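Local coordinates for glycosyl hydrolases family 2, sugar binding domain protein (PDB 6D1P) that is a gut-bacterial beta-glucuronidase of glycoside hydrolase family 2, which probably cleaves O-glycosidic bonds to release glucuronic acid, at residues Ala541-Asn545 and Gly546-Glu550; Asn589-Tyr593 and Val594-Gly598; His628-Pro631 and Val632-Lys636; Ala797-Lys801 and Arg802-Thr806. All coordinates share one frame; numbering follows the deposited sequence.

Interaction 1. Residues Ala541-Asn545 and Gly546-Glu550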
loop_
_atom_site.group_PDB
_atom_site.type_symbol
_atom_site.label_atom_id
_atom_site.label_comp_id
_atom_site.label_asym_id
_atom_site.label_seq_id
_atom_site.Cartn_x
_atom_site.Cartn_y
_atom_site.Cartn_z
ATOM N N ALA A 541 15.988 -33.358 12.733
ATOM C CA ALA A 541 15.303 -32.351 11.925
ATOM C C ALA A 541 14.456 -31.408 12.785
ATOM O O ALA A 541 13.221 -31.362 12.690
ATOM C CB ALA A 541 14.446 -33.029 10.851
ATOM N N ALA A 542 15.149 -30.657 13.647
ATOM C CA ALA A 542 14.455 -29.830 14.628
ATOM C C ALA A 542 13.591 -28.748 13.980
ATOM O O ALA A 542 12.659 -28.251 14.629
ATOM C CB ALA A 542 15.460 -29.191 15.586
ATOM N N ASP A 543 13.889 -28.361 12.733
ATOM C CA ASP A 543 13.024 -27.442 11.997
ATOM C C ASP A 543 11.557 -27.842 12.110
ATOM O O ASP A 543 10.696 -27.019 12.438
ATOM C CB ASP A 543 13.421 -27.388 10.524
ATOM C CG ASP A 543 12.429 -26.575 9.701
ATOM O OD1 ASP A 543 12.193 -25.416 10.090
ATOM O OD2 ASP A 543 11.868 -27.087 8.697
ATOM N N ARG A 544 11.261 -29.116 11.855
ATOM C CA ARG A 544 9.898 -29.631 11.905
ATOM C C ARG A 544 9.552 -30.265 13.243
ATOM O O ARG A 544 8.371 -30.317 13.598
ATOM C CB ARG A 544 9.684 -30.678 10.791
ATOM C CG ARG A 544 9.954 -30.170 9.361
ATOM C CD ARG A 544 9.836 -31.276 8.285
ATOM N NE ARG A 544 10.887 -32.296 8.365
ATOM C CZ ARG A 544 12.126 -32.141 7.894
ATOM N NH1 ARG A 544 12.488 -31.000 7.321
ATOM N NH2 ARG A 544 13.012 -33.124 7.997
ATOM N N ASN A 545 10.554 -30.726 13.997
ATOM C CA ASN A 545 10.326 -31.488 15.210
ATOM C C ASN A 545 10.748 -30.795 16.499
ATOM O O ASN A 545 10.334 -31.245 17.564
ATOM C CB ASN A 545 11.053 -32.833 15.118
ATOM C CG ASN A 545 10.518 -33.693 14.004
ATOM O OD1 ASN A 545 9.309 -33.905 13.898
ATOM N ND2 ASN A 545 11.412 -34.169 13.144
ATOM N N GLY A 546 11.544 -29.726 16.445
ATOM C CA GLY A 546 12.002 -29.059 17.651
ATOM C C GLY A 546 11.027 -27.985 18.135
ATOM O O GLY A 546 10.003 -27.706 17.515
ATOM N N ASP A 547 11.375 -27.363 19.265
ATOM C CA ASP A 547 10.583 -26.276 19.823
ATOM C C ASP A 547 11.169 -24.893 19.536
ATOM O O ASP A 547 10.657 -23.899 20.055
ATOM C CB ASP A 547 10.409 -26.472 21.332
ATOM C CG ASP A 547 11.728 -26.362 22.108
ATOM O OD1 ASP A 547 12.798 -26.162 21.478
ATOM O OD2 ASP A 547 11.680 -26.467 23.359
ATOM N N TRP A 548 12.234 -24.809 18.739
ATOM C CA TRP A 548 12.867 -23.547 18.357
ATOM C C TRP A 548 13.417 -22.769 19.564
ATOM O O TRP A 548 13.622 -21.549 19.488
ATOM C CB TRP A 548 11.904 -22.678 17.523
ATOM C CG TRP A 548 11.655 -23.236 16.102
ATOM C CD1 TRP A 548 11.533 -24.554 15.741
ATOM C CD2 TRP A 548 11.547 -22.484 14.884
ATOM N NE1 TRP A 548 11.347 -24.666 14.380
ATOM C CE2 TRP A 548 11.358 -23.413 13.831
ATOM C CE3 TRP A 548 11.579 -21.116 14.584
ATOM C CZ2 TRP A 548 11.194 -23.014 12.504
ATOM C CZ3 TRP A 548 11.434 -20.719 13.271
ATOM C CH2 TRP A 548 11.236 -21.667 12.240
ATOM N N SER A 549 13.701 -23.460 20.668
ATOM C CA SER A 549 14.290 -22.834 21.846
ATOM C C SER A 549 15.768 -22.499 21.619
ATOM O O SER A 549 16.450 -23.065 20.758
ATOM C CB SER A 549 14.178 -23.764 23.045
ATOM O OG SER A 549 15.084 -24.847 22.852
ATOM N N GLU A 550 16.260 -21.553 22.415
ATOM C CA GLU A 550 17.698 -21.322 22.457
ATOM C C GLU A 550 18.426 -22.522 23.033
ATOM O O GLU A 550 19.572 -22.786 22.656
ATOM C CB GLU A 550 18.017 -20.064 23.265
ATOM C CG GLU A 550 17.486 -18.775 22.602
ATOM C CD GLU A 550 18.158 -17.503 23.120
ATOM O OE1 GLU A 550 19.401 -17.340 22.966
ATOM O OE2 GLU A 550 17.421 -16.658 23.688
HETATM O O HOH W 1 8.978 -27.272 14.701
#

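Interaction 2. Residues Asn589-Tyr593 and Val594-Gly598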
loop_
_atom_site.group_PDB
_atom_site.type_symbol
_atom_site.label_atom_id
_atom_site.label_comp_id
_atom_site.label_asym_id
_atom_site.label_seq_id
_atom_site.Cartn_x
_atom_site.Cartn_y
_atom_site.Cartn_z
ATOM N N ASN A 589 6.323 -17.652 11.373
ATOM C CA ASN A 589 7.434 -17.889 12.288
ATOM C C ASN A 589 7.113 -17.286 13.653
ATOM O O ASN A 589 6.324 -16.339 13.747
ATOM C CB ASN A 589 8.731 -17.280 11.763
ATOM C CG ASN A 589 9.574 -18.283 11.007
ATOM O OD1 ASN A 589 9.119 -19.384 10.714
ATOM N ND2 ASN A 589 10.809 -17.905 10.683
ATOM N N PRO A 590 7.697 -17.820 14.725
ATOM C CA PRO A 590 7.449 -17.237 16.058
ATOM C C PRO A 590 7.551 -15.717 16.095
ATOM O O PRO A 590 6.783 -15.073 16.810
ATOM C CB PRO A 590 8.524 -17.914 16.927
ATOM C CG PRO A 590 8.766 -19.205 16.266
ATOM C CD PRO A 590 8.625 -18.965 14.784
ATOM N N ILE A 591 8.485 -15.122 15.361
ATOM C CA ILE A 591 8.399 -13.714 14.989
ATOM C C ILE A 591 7.985 -13.659 13.518
ATOM O O ILE A 591 8.775 -14.064 12.646
ATOM C CB ILE A 591 9.713 -12.968 15.243
ATOM C CG1 ILE A 591 10.017 -12.960 16.750
ATOM C CG2 ILE A 591 9.583 -11.514 14.746
ATOM C CD1 ILE A 591 11.319 -12.290 17.113
ATOM N N PRO A 592 6.765 -13.234 13.204
ATOM C CA PRO A 592 6.283 -13.324 11.820
ATOM C C PRO A 592 7.231 -12.637 10.852
ATOM O O PRO A 592 7.798 -11.583 11.149
ATOM C CB PRO A 592 4.923 -12.627 11.887
ATOM C CG PRO A 592 4.458 -12.882 13.292
ATOM C CD PRO A 592 5.708 -12.775 14.124
ATOM N N TYR A 593 7.464 -13.283 9.716
ATOM C CA TYR A 593 8.305 -12.728 8.659
ATOM C C TYR A 593 9.765 -12.482 9.092
ATOM O O TYR A 593 10.486 -11.685 8.462
ATOM C CB TYR A 593 7.683 -11.437 8.114
ATOM C CG TYR A 593 6.331 -11.644 7.450
ATOM C CD1 TYR A 593 6.234 -12.339 6.242
ATOM C CD2 TYR A 593 5.155 -11.137 8.018
ATOM C CE1 TYR A 593 5.003 -12.529 5.603
ATOM C CE2 TYR A 593 3.901 -11.322 7.383
ATOM C CZ TYR A 593 3.847 -12.022 6.172
ATOM O OH TYR A 593 2.649 -12.219 5.526
ATOM N N VAL A 594 10.250 -13.153 10.135
ATOM C CA VAL A 594 11.655 -13.045 10.521
ATOM C C VAL A 594 12.283 -14.430 10.471
ATOM O O VAL A 594 11.757 -15.387 11.049
ATOM C CB VAL A 594 11.835 -12.386 11.897
ATOM C CG1 VAL A 594 13.313 -12.463 12.342
ATOM C CG2 VAL A 594 11.426 -10.944 11.798
ATOM N N ASN A 595 13.356 -14.551 9.711
ATOM C CA ASN A 595 14.189 -15.746 9.770
ATOM C C ASN A 595 14.983 -15.662 11.070
ATOM O O ASN A 595 15.771 -14.733 11.256
ATOM C CB ASN A 595 15.072 -15.794 8.530
ATOM C CG ASN A 595 15.964 -17.028 8.474
ATOM O OD1 ASN A 595 16.691 -17.352 9.423
ATOM N ND2 ASN A 595 15.916 -17.723 7.340
ATOM N N GLN A 596 14.714 -16.566 12.013
ATOM C CA GLN A 596 15.296 -16.479 13.351
ATOM C C GLN A 596 16.543 -17.361 13.530
ATOM O O GLN A 596 16.812 -17.848 14.634
ATOM C CB GLN A 596 14.227 -16.807 14.389
ATOM C CG GLN A 596 13.043 -15.794 14.274
ATOM C CD GLN A 596 11.862 -16.118 15.188
ATOM O OE1 GLN A 596 10.845 -16.673 14.746
ATOM N NE2 GLN A 596 11.984 -15.760 16.460
ATOM N N LYS A 597 17.343 -17.545 12.478
ATOM C CA LYS A 597 18.573 -18.319 12.600
ATOM C C LYS A 597 19.777 -17.481 13.022
ATOM O O LYS A 597 20.910 -17.971 12.943
ATOM C CB LYS A 597 18.875 -19.021 11.286
ATOM C CG LYS A 597 17.931 -20.160 10.968
ATOM C CD LYS A 597 18.272 -20.751 9.582
ATOM C CE LYS A 597 17.345 -21.904 9.222
ATOM N NZ LYS A 597 15.949 -21.474 8.905
ATOM N N GLY A 598 19.569 -16.234 13.452
ATOM C CA GLY A 598 20.677 -15.429 13.913
ATOM C C GLY A 598 21.164 -15.871 15.281
ATOM O O GLY A 598 20.482 -16.581 16.017
#

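Interaction 3. Residues His628-Pro631 and Val632-Lys636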
loop_
_atom_site.group_PDB
_atom_site.type_symbol
_atom_site.label_atom_id
_atom_site.label_comp_id
_atom_site.label_asym_id
_atom_site.label_seq_id
_atom_site.Cartn_x
_atom_site.Cartn_y
_atom_site.Cartn_z
ATOM N N HIS A 628 21.071 -15.845 31.078
ATOM C CA HIS A 628 20.765 -14.439 31.328
ATOM C C HIS A 628 19.333 -14.093 30.920
ATOM O O HIS A 628 18.673 -13.272 31.570
ATOM C CB HIS A 628 21.737 -13.545 30.565
ATOM C CG HIS A 628 23.087 -13.430 31.189
ATOM N ND1 HIS A 628 23.511 -12.286 31.828
ATOM C CD2 HIS A 628 24.123 -14.299 31.243
ATOM C CE1 HIS A 628 24.745 -12.458 32.261
ATOM N NE2 HIS A 628 25.141 -13.671 31.919
ATOM N N SER A 629 18.845 -14.689 29.825
ATOM C CA SER A 629 17.492 -14.449 29.345
ATOM C C SER A 629 16.533 -15.569 29.734
ATOM O O SER A 629 15.472 -15.714 29.119
ATOM C CB SER A 629 17.492 -14.239 27.825
ATOM O OG SER A 629 17.724 -15.451 27.108
ATOM N N TRP A 630 16.872 -16.350 30.759
ATOM C CA TRP A 630 16.046 -17.470 31.214
ATOM C C TRP A 630 15.630 -17.183 32.654
ATOM O O TRP A 630 16.357 -17.527 33.601
ATOM C CB TRP A 630 16.816 -18.783 31.072
ATOM C CG TRP A 630 16.020 -20.033 31.287
ATOM C CD1 TRP A 630 14.774 -20.139 31.841
ATOM C CD2 TRP A 630 16.427 -21.373 30.954
ATOM N NE1 TRP A 630 14.378 -21.459 31.872
ATOM C CE2 TRP A 630 15.373 -22.234 31.328
ATOM C CE3 TRP A 630 17.578 -21.924 30.371
ATOM C CZ2 TRP A 630 15.440 -23.615 31.145
ATOM C CZ3 TRP A 630 17.631 -23.293 30.172
ATOM C CH2 TRP A 630 16.575 -24.123 30.567
ATOM N N PRO A 631 14.459 -16.540 32.868
ATOM C CA PRO A 631 14.137 -16.016 34.205
ATOM C C PRO A 631 13.603 -17.068 35.168
ATOM O O PRO A 631 13.772 -16.941 36.389
ATOM C CB PRO A 631 13.069 -14.947 33.919
ATOM C CG PRO A 631 12.700 -15.099 32.403
ATOM C CD PRO A 631 13.355 -16.334 31.908
ATOM N N VAL A 632 12.943 -18.099 34.645
ATOM C CA VAL A 632 12.291 -19.104 35.475
ATOM C C VAL A 632 12.700 -20.494 34.991
ATOM O O VAL A 632 12.277 -20.932 33.910
ATOM C CB VAL A 632 10.764 -18.958 35.464
ATOM C CG1 VAL A 632 10.135 -20.072 36.279
ATOM C CG2 VAL A 632 10.364 -17.607 36.023
ATOM N N ARG A 633 13.494 -21.193 35.802
ATOM C CA ARG A 633 13.792 -22.616 35.658
ATOM C C ARG A 633 12.703 -23.459 36.327
ATOM O O ARG A 633 11.893 -22.964 37.120
ATOM C CB ARG A 633 15.139 -22.946 36.290
ATOM C CG ARG A 633 16.267 -22.013 35.921
ATOM C CD ARG A 633 16.916 -22.441 34.632
ATOM N NE ARG A 633 17.327 -23.854 34.625
ATOM C CZ ARG A 633 18.561 -24.273 34.887
ATOM N NH1 ARG A 633 19.490 -23.376 35.197
ATOM N NH2 ARG A 633 18.871 -25.578 34.822
ATOM N N TRP A 634 12.685 -24.752 36.015
ATOM C CA TRP A 634 11.696 -25.622 36.640
ATOM C C TRP A 634 12.185 -27.062 36.688
ATOM O O TRP A 634 13.129 -27.453 35.992
ATOM C CB TRP A 634 10.353 -25.560 35.927
ATOM C CG TRP A 634 10.380 -26.104 34.541
ATOM C CD1 TRP A 634 10.077 -27.379 34.152
ATOM C CD2 TRP A 634 10.722 -25.387 33.348
ATOM N NE1 TRP A 634 10.207 -27.501 32.785
ATOM C CE2 TRP A 634 10.596 -26.292 32.266
ATOM C CE3 TRP A 634 11.112 -24.063 33.089
ATOM C CZ2 TRP A 634 10.856 -25.922 30.941
ATOM C CZ3 TRP A 634 11.363 -23.689 31.768
ATOM C CH2 TRP A 634 11.239 -24.623 30.710
ATOM N N GLY A 635 11.479 -27.846 37.493
ATOM C CA GLY A 635 11.841 -29.210 37.826
ATOM C C GLY A 635 11.267 -29.584 39.181
ATOM O O GLY A 635 10.566 -28.807 39.828
ATOM N N LYS A 636 11.585 -30.802 39.606
ATOM C CA LYS A 636 11.077 -31.277 40.881
ATOM C C LYS A 636 11.811 -30.584 42.035
ATOM O O LYS A 636 12.880 -30.003 41.839
ATOM C CB LYS A 636 11.205 -32.796 40.952
ATOM C CG LYS A 636 10.005 -33.477 40.316
ATOM C CD LYS A 636 10.218 -34.948 39.978
ATOM C CE LYS A 636 9.060 -35.464 39.107
ATOM N NZ LYS A 636 8.349 -36.660 39.660
#

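Interaction 4. Residues Ala797-Lys801 and Arg802-Thr806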
loop_
_atom_site.group_PDB
_atom_site.type_symbol
_atom_site.label_atom_id
_atom_site.label_comp_id
_atom_site.label_asym_id
_atom_site.label_seq_id
_atom_site.Cartn_x
_atom_site.Cartn_y
_atom_site.Cartn_z
ATOM N N ALA A 797 -3.660 -7.205 25.456
ATOM C CA ALA A 797 -2.993 -8.427 25.011
ATOM C C ALA A 797 -4.024 -9.534 24.854
ATOM O O ALA A 797 -4.855 -9.744 25.744
ATOM C CB ALA A 797 -1.886 -8.875 25.983
ATOM N N SER A 798 -3.954 -10.239 23.724
ATOM C CA SER A 798 -4.837 -11.354 23.421
ATOM C C SER A 798 -4.037 -12.512 22.842
ATOM O O SER A 798 -2.971 -12.319 22.250
ATOM C CB SER A 798 -5.916 -10.943 22.418
ATOM O OG SER A 798 -6.331 -9.615 22.674
ATOM N N ASP A 799 -4.557 -13.722 23.025
ATOM C CA ASP A 799 -4.100 -14.848 22.227
ATOM C C ASP A 799 -4.726 -14.734 20.846
ATOM O O ASP A 799 -5.927 -14.465 20.713
ATOM C CB ASP A 799 -4.458 -16.186 22.875
ATOM C CG ASP A 799 -5.941 -16.443 22.896
ATOM O OD1 ASP A 799 -6.678 -15.671 23.550
ATOM O OD2 ASP A 799 -6.371 -17.412 22.240
ATOM N N SER A 800 -3.904 -14.904 19.813
ATOM C CA SER A 800 -4.401 -14.709 18.455
ATOM C C SER A 800 -5.602 -15.597 18.163
ATOM O O SER A 800 -6.475 -15.215 17.377
ATOM C CB SER A 800 -3.270 -14.961 17.461
ATOM O OG SER A 800 -2.158 -14.164 17.833
ATOM N N LYS A 801 -5.678 -16.763 18.803
ATOM C CA LYS A 801 -6.806 -17.665 18.619
ATOM C C LYS A 801 -8.063 -17.208 19.353
ATOM O O LYS A 801 -9.119 -17.811 19.151
ATOM C CB LYS A 801 -6.410 -19.072 19.070
ATOM C CG LYS A 801 -5.321 -19.687 18.199
ATOM C CD LYS A 801 -5.073 -21.145 18.516
ATOM C CE LYS A 801 -4.553 -21.888 17.285
ATOM N NZ LYS A 801 -4.139 -23.289 17.607
ATOM N N ARG A 802 -7.971 -16.188 20.208
ATOM C CA ARG A 802 -9.138 -15.581 20.857
ATOM C C ARG A 802 -9.868 -16.540 21.792
ATOM O O ARG A 802 -11.062 -16.366 22.052
ATOM C CB ARG A 802 -10.127 -15.024 19.825
ATOM C CG ARG A 802 -9.626 -13.812 19.090
ATOM C CD ARG A 802 -9.059 -12.774 20.056
ATOM N NE ARG A 802 -8.669 -11.553 19.348
ATOM C CZ ARG A 802 -9.055 -10.322 19.686
ATOM N NH1 ARG A 802 -9.830 -10.121 20.759
ATOM N NH2 ARG A 802 -8.643 -9.283 18.962
ATOM N N ILE A 803 -9.183 -17.556 22.306
ATOM C CA ILE A 803 -9.815 -18.428 23.287
ATOM C C ILE A 803 -9.684 -17.872 24.706
ATOM O O ILE A 803 -10.562 -18.102 25.539
ATOM C CB ILE A 803 -9.263 -19.865 23.197
ATOM C CG1 ILE A 803 -7.737 -19.882 23.358
ATOM C CG2 ILE A 803 -9.705 -20.509 21.888
ATOM C CD1 ILE A 803 -7.099 -21.273 23.260
ATOM N N LEU A 804 -8.628 -17.136 25.003
ATOM C CA LEU A 804 -8.544 -16.492 26.302
ATOM C C LEU A 804 -9.177 -15.111 26.218
ATOM O O LEU A 804 -9.313 -14.538 25.139
ATOM C CB LEU A 804 -7.088 -16.382 26.767
ATOM C CG LEU A 804 -6.171 -17.593 26.569
ATOM C CD1 LEU A 804 -4.740 -17.296 27.050
ATOM C CD2 LEU A 804 -6.733 -18.806 27.290
ATOM N N LYS A 805 -9.563 -14.578 27.374
ATOM C CA LYS A 805 -10.127 -13.241 27.437
ATOM C C LYS A 805 -9.006 -12.215 27.386
ATOM O O LYS A 805 -7.950 -12.400 27.999
ATOM C CB LYS A 805 -10.958 -13.061 28.711
ATOM C CG LYS A 805 -12.266 -13.878 28.754
ATOM C CD LYS A 805 -13.440 -13.126 28.111
ATOM C CE LYS A 805 -14.517 -14.071 27.544
ATOM N NZ LYS A 805 -14.809 -13.814 26.081
ATOM N N THR A 806 -9.234 -11.145 26.632
ATOM C CA THR A 806 -8.228 -10.110 26.422
ATOM C C THR A 806 -7.845 -9.480 27.749
ATOM O O THR A 806 -8.691 -9.280 28.615
ATOM C CB THR A 806 -8.779 -9.034 25.464
ATOM O OG1 THR A 806 -8.859 -9.565 24.139
ATOM C CG2 THR A 806 -7.920 -7.787 25.453
#

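Interaction 1. Residues Ala541-Asn545 and Gly546-Glu550
Trp548 turns the edge of its indole back to the end of the short helix 542-545 and meets Asp543 there. Its CG lies anti to the carbonyl carbon, chi1 -71°, and this brings the pyrrole edge of the ring to the helix. Trp548 NE1 gives a hydrogen bond to the backbone Asp543 O at 3.1 Å. The bond is nearly straight, 165° at the hydrogen, and the oxygen sits in the plane of the ring. The Asp543 side chain runs beside the indole and points the same way. Its OD1 comes to 3.5 Å from Trp548 CZ2, and its carboxylate plane is turned 38° from the ring. The helix closes with Gly546 N bonded to Ala542 O. Water 1 bridges the turn by donating to both Asp543 O and Gly546 O. Further on, Asp547 OD1 forms an Asx turn with Ser549 N at 3.0 Å and also accepts from Ser549 OG. That serine is the N-cap of helix 550-564. The segment belongs to the TIM-barrel region, and Trp486 meets the Trp548 ring. Asp543 O thus takes two donors, the indole N-H and the water, which ties the rotation of the tryptophan to the end of the helix.

Interaction 2. Residues Asn589-Tyr593 and Val594-Gly598
Gln596 reaches back across the turn and lays its amide against Pro590 and Ile591. Its chain is extended beyond CG and runs obliquely to both side chains. Gln596 OE1 accepts from Ile591 N at 2.9 Å; the bond is nearly straight, 171° at the hydrogen. The donor stands above the plane of the amide carbonyl. The same oxygen lies against the Pro590 ring, 3.2 Å from Pro590 CD. Gln596 NE2 sits 3.4 Å from Ile591 CG1, and its own hydrogen bond goes to His518. An alanine in place of Gln596 would probably leave Ile591 N and His518 without this shared amide and open a gap beside the Pro590 ring. Ile591 and Val594 lie side by side and point the same way. Their CG2 methyls, Ile591 CG2 and Val594 CG2, touch at 3.5 Å. The backbone between them is a type II beta turn from Ile591 to Val594, closed by Val594 N to Ile591 O at 3.1 Å. It leads into the short strand 594-595, which pairs antiparallel with strand 581-582 in the TIM-barrel region. Asn589 directs its amide at the strand. Asn589 ND2 donates to Val594 O at 2.7 Å, and the acceptor lies in the amide plane. The side chain of Tyr593 is about 3 Å from a bound potassium ion, and it packs on Leu63 of the second subunit. Asn595 OD1 accepts from Lys597 N in an Asx turn, while Asn595 ND2 bonds to Asp183.

Interaction 3. Residues His628-Pro631 and Val632-Lys636
Trp630 meets three residues of the strand that follows it. With CG anti to the backbone N, chi1 -170°, its indole swings forward along the chain. Trp630 NE1 gives a weak hydrogen bond to Val632 O at 3.0 Å. The oxygen lies at the ring edge, near its plane, but the N-H is bent away from it, 128° at the hydrogen. Arg633 crosses one face of the indole at about a right angle. Its CD makes a CH-pi contact, 3.8 Å from Arg633 CD to the centroid of the Trp630 five-membered ring. Arg633 CZ stands 4.9 Å from the centroid of the six-membered ring of Trp630, a cation-pi contact over the face. Bends at chi2 and chi3 fold the arginine chain over the ring. Strand 632-634 is an edge strand of a five-stranded mixed sheet, where it runs parallel to strand 698-709. The guanidinium forms a salt bridge with Glu524 and hydrogen bonds to the backbone O of Glu642 and to the side chain of Gln706, and His522 stacks on Trp630. Trp634 approaches the indole edge obliquely, with Trp634 CZ3 3.8 Å from Trp630 NE1. Next along the chain, Pro631 is in loose apolar contact with its neighbour, Pro631 CB to Val632 CG2 at 4.3 Å.

Interaction 4. Residues Ala797-Lys801 and Arg802-Thr806
The chain leaves strand 793-799 through a type I beta turn from Asp799 to Arg802, closed by Arg802 N to Asp799 O at 2.7 Å. This turn opens the loop between strands 793-799 and 807-811, which are antiparallel neighbours in a four-stranded sheet. Asp799 holds the loop from within. Its CG sits between the backbone N and the carbonyl carbon, chi1 67°, and the carboxylate then faces the backbone beyond the turn. Each oxygen takes one N-H. Asp799 OD2 accepts from Ile803 N at 2.8 Å through its syn lone pair. Asp799 OD1 accepts from Leu804 N, also at 2.8 Å, but from above the carboxylate plane. Aliphatic atoms crowd the same group: Ile803 CG1 is a tight 3.0 Å from Asp799 OD2, and Leu804 CB is 3.3 Å from Asp799 OD1. A leucine in place of Asp799 would probably leave the N-H groups of Ile803 and Leu804 without these acceptors and let the loop shift. Leu804 also packs on Ile719 and Leu737 of nearby strands. Arg802 bends at chi2, and one face of its guanidinium is met near its rim by Ser798 OG, 4.0 Å above the plane, with no bond between them. Arg802 also packs on Asp758 of the second subunit. Just before strand 807-811 begins, Ser798 OG and Thr806 OG1 share a hydrogen bond of 2.9 Å.

How the interactions relate
Interactions 1 and 2 both lie in the TIM-barrel region, with centres 13 Å apart, and they touch. The indole of Trp548 links them: Trp548 CZ3 is 3.6 Å from Pro590 CD, and Trp548 CH2 is 3.5 Å from Asn589 OD1. His518 joins them further, through the Trp548 backbone and the Gln596 amide. Interaction 3 meets interaction 1, where Glu550 OE2 is 3.6 Å from Ser629 OG. Interaction 4 is more remote. Its nearest atoms are about 8 Å from interaction 2, although strand 774-776 of its sheet contacts Pro590 and Ile591. In interaction 2, Tyr593 lies by a potassium ion, and the Asn595 side chain is about 5 Å from a glycerol, probably from the crystallisation liquor. Gly598 N bonds to Asp580, which binds a sodium ion.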